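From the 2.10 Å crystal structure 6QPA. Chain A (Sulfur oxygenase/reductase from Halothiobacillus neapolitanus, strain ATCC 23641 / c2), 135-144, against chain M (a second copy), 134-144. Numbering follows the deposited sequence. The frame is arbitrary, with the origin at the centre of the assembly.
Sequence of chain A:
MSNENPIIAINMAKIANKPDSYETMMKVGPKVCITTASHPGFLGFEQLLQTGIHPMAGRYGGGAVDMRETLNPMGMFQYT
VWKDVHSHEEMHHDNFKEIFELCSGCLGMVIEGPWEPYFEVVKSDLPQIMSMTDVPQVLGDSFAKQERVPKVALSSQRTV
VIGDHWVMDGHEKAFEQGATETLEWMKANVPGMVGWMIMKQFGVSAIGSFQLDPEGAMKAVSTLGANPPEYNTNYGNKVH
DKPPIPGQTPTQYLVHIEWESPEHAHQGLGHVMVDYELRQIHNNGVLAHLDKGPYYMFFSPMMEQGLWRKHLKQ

Chain A, residues 135-144: VPQVLGDSFA
Chain M 134-144: DVPQVLGDSFA

Two copies of one helix can pack against each other without meeting residue for residue, and this pair from sulfur oxygenase/reductase is a compact example. Chain A is helical over 135-144 and chain M through 144, with phi/psi near -62/-43 and regular i to i-4 hydrogen bonds, such as Gly A140 N to Pro A136 O at 2.9 Å. Asp M134, at phi/psi -87/-17, precedes the M helix body, its O accepting from Val M138 N at 2.9 Å. The helices run in the same general direction, crossing at -27°, with a closest axial approach of 10.8 Å. Their register is offset by three residues: the CA atoms of Pro A136 and Leu M139 lie 6.7 Å apart, and those of Gly A140 and Phe M143 7.5 Å.

No hydrogen bond crosses the contact, which buries 273 Å², both sides summed, the largest shares from Phe M143 (65 Å²) and Leu M139 (56 Å²). Branched methyls and a proline ring suit such apolar packing. At one end, CG of Pro A136, in a C-gamma exo ring, meets CG1 of Val M135 (chi1 t) at 3.6 Å. One turn along M, Leu M139 reaches across, its CD1 3.8 Å from Pro A136 O. Both leucines adopt chi1 t, chi2 p, and their CD2 atoms, Leu A139 to Leu M139, touch at 3.8 Å.

Gly A140 shows how a missing side chain admits a large one. Gly A140 CA lies 3.5 Å from Phe M143 CE1, at the edge of that ring; an ideal CB would sit equally close to CE1, a tight fit. Both phenylalanines have chi1 near -70° and chi2 near -14°. CA-to-CB points toward the partner in Phe A143 but sideways in Phe M143, whose ring end nevertheless comes nearer. Phe A143 CD2 approaches Phe M143 CZ to 3.3 Å, with centroids 5.5 Å apart and planes at an oblique 52°. Both rings are poorly ordered, so this short distance deserves caution.

The polar side chains stay off the seam: Ser A142 OG donates to Val A138 O and Ser M142 OG to Val M138 O, each at 2.9 Å.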

# COMPACT_ATOMS: atom_id res chain seq x y z
N VAL A 135 -15.18 55.96 2.56
CA VAL A 135 -15.87 56.36 3.79
C VAL A 135 -15.30 57.65 4.39
O VAL A 135 -16.09 58.52 4.79
CB VAL A 135 -15.90 55.19 4.78
CG1 VAL A 135 -16.42 55.63 6.15
CG2 VAL A 135 -16.79 54.10 4.20
N PRO A 136 -13.98 57.86 4.48
CA PRO A 136 -13.52 59.15 5.03
C PRO A 136 -14.03 60.34 4.24
O PRO A 136 -14.42 61.35 4.84
CB PRO A 136 -11.99 59.03 5.03
CG PRO A 136 -11.74 57.55 5.15
CD PRO A 136 -12.84 56.93 4.29
N GLN A 137 -14.06 60.26 2.91
CA GLN A 137 -14.55 61.40 2.14
C GLN A 137 -16.05 61.61 2.32
O GLN A 137 -16.53 62.76 2.38
CB GLN A 137 -14.20 61.23 0.67
CG GLN A 137 -14.90 62.22 -0.20
CD GLN A 137 -14.32 62.27 -1.59
OE1 GLN A 137 -14.95 61.83 -2.54
NE2 GLN A 137 -13.14 62.86 -1.72
N VAL A 138 -16.82 60.52 2.39
CA VAL A 138 -18.25 60.64 2.66
C VAL A 138 -18.47 61.31 4.01
O VAL A 138 -19.31 62.21 4.16
CB VAL A 138 -18.94 59.26 2.59
CG1 VAL A 138 -20.35 59.32 3.21
CG2 VAL A 138 -19.02 58.79 1.15
N LEU A 139 -17.68 60.91 5.01
CA LEU A 139 -17.77 61.53 6.32
C LEU A 139 -17.45 63.02 6.24
O LEU A 139 -18.21 63.87 6.73
CB LEU A 139 -16.83 60.81 7.27
CG LEU A 139 -16.88 61.03 8.77
CD1 LEU A 139 -18.21 60.61 9.29
CD2 LEU A 139 -15.83 60.17 9.39
N GLY A 140 -16.32 63.36 5.61
CA GLY A 140 -15.95 64.76 5.50
C GLY A 140 -16.97 65.58 4.74
O GLY A 140 -17.29 66.71 5.13
N ASP A 141 -17.51 65.03 3.65
CA ASP A 141 -18.50 65.77 2.88
C ASP A 141 -19.78 65.96 3.69
O ASP A 141 -20.40 67.03 3.63
CB ASP A 141 -18.82 65.02 1.58
CG ASP A 141 -17.65 65.01 0.61
OD1 ASP A 141 -16.62 65.67 0.87
OD2 ASP A 141 -17.76 64.28 -0.40
N SER A 142 -20.16 64.95 4.47
CA SER A 142 -21.35 65.07 5.30
C SER A 142 -21.19 66.17 6.33
O SER A 142 -22.11 66.97 6.53
CB SER A 142 -21.64 63.73 5.98
OG SER A 142 -22.07 62.76 5.03
N PHE A 143 -20.02 66.26 6.97
CA PHE A 143 -19.82 67.35 7.93
C PHE A 143 -19.87 68.70 7.24
O PHE A 143 -20.56 69.62 7.71
CB PHE A 143 -18.50 67.17 8.67
CG PHE A 143 -18.51 66.05 9.65
CD1 PHE A 143 -19.71 65.46 10.02
CD2 PHE A 143 -17.34 65.59 10.21
CE1 PHE A 143 -19.73 64.41 10.92
CE2 PHE A 143 -17.36 64.54 11.12
CZ PHE A 143 -18.56 63.96 11.47
N ALA A 144 -19.20 68.83 6.10
CA ALA A 144 -19.18 70.09 5.37
C ALA A 144 -20.59 70.57 5.02
O ALA A 144 -20.93 71.73 5.24
CB ALA A 144 -18.32 69.94 4.11
N ASP M 134 -2.84 55.88 9.06
CA ASP M 134 -2.74 57.31 8.78
C ASP M 134 -4.10 57.98 8.62
O ASP M 134 -4.17 59.22 8.64
CB ASP M 134 -1.97 57.57 7.50
CG ASP M 134 -0.58 56.99 7.50
OD1 ASP M 134 0.05 56.89 8.60
OD2 ASP M 134 -0.10 56.64 6.39
N VAL M 135 -5.16 57.21 8.41
CA VAL M 135 -6.43 57.78 7.95
C VAL M 135 -7.08 58.71 8.99
O VAL M 135 -7.51 59.81 8.64
CB VAL M 135 -7.41 56.63 7.54
CG1 VAL M 135 -8.84 57.18 7.32
CG2 VAL M 135 -6.89 55.97 6.27
N PRO M 136 -7.14 58.33 10.28
CA PRO M 136 -7.70 59.29 11.25
C PRO M 136 -6.98 60.64 11.24
O PRO M 136 -7.63 61.70 11.28
CB PRO M 136 -7.55 58.56 12.58
CG PRO M 136 -7.63 57.08 12.17
CD PRO M 136 -6.87 57.01 10.87
N GLN M 137 -5.64 60.64 11.14
CA GLN M 137 -4.92 61.91 11.13
C GLN M 137 -5.14 62.66 9.82
O GLN M 137 -5.27 63.89 9.81
CB GLN M 137 -3.43 61.67 11.38
CG GLN M 137 -2.58 62.90 11.12
CD GLN M 137 -1.16 62.76 11.60
OE1 GLN M 137 -0.25 62.67 10.78
NE2 GLN M 137 -0.96 62.76 12.92
N VAL M 138 -5.18 61.95 8.69
CA VAL M 138 -5.49 62.62 7.43
C VAL M 138 -6.87 63.25 7.49
O VAL M 138 -7.08 64.39 7.06
CB VAL M 138 -5.35 61.63 6.25
CG1 VAL M 138 -5.92 62.24 4.96
CG2 VAL M 138 -3.88 61.24 6.07
N LEU M 139 -7.83 62.54 8.08
CA LEU M 139 -9.16 63.10 8.28
C LEU M 139 -9.10 64.34 9.17
O LEU M 139 -9.64 65.40 8.83
CB LEU M 139 -10.06 62.04 8.90
CG LEU M 139 -11.56 62.23 9.06
CD1 LEU M 139 -12.23 62.41 7.73
CD2 LEU M 139 -12.12 61.00 9.74
N GLY M 140 -8.44 64.23 10.32
CA GLY M 140 -8.34 65.37 11.22
C GLY M 140 -7.63 66.55 10.58
O GLY M 140 -8.05 67.69 10.73
N ASP M 141 -6.55 66.27 9.84
CA ASP M 141 -5.82 67.35 9.17
C ASP M 141 -6.66 68.00 8.07
O ASP M 141 -6.56 69.21 7.85
CB ASP M 141 -4.51 66.83 8.59
CG ASP M 141 -3.49 66.47 9.68
OD1 ASP M 141 -3.75 66.72 10.88
OD2 ASP M 141 -2.41 65.94 9.33
N SER M 142 -7.48 67.20 7.36
CA SER M 142 -8.35 67.75 6.33
C SER M 142 -9.34 68.75 6.91
O SER M 142 -9.57 69.82 6.33
CB SER M 142 -9.11 66.63 5.62
OG SER M 142 -8.26 65.82 4.83
N PHE M 143 -9.96 68.41 8.04
CA PHE M 143 -10.90 69.32 8.68
C PHE M 143 -10.20 70.59 9.14
O PHE M 143 -10.72 71.70 8.95
CB PHE M 143 -11.59 68.65 9.87
CG PHE M 143 -12.56 67.57 9.49
CD1 PHE M 143 -12.98 67.43 8.18
CD2 PHE M 143 -13.05 66.70 10.44
CE1 PHE M 143 -13.87 66.43 7.83
CE2 PHE M 143 -13.95 65.70 10.10
CZ PHE M 143 -14.35 65.57 8.80
N ALA M 144 -9.02 70.44 9.75
CA ALA M 144 -8.27 71.60 10.21
C ALA M 144 -7.99 72.57 9.07
O ALA M 144 -8.20 73.78 9.20
CB ALA M 144 -6.96 71.15 10.86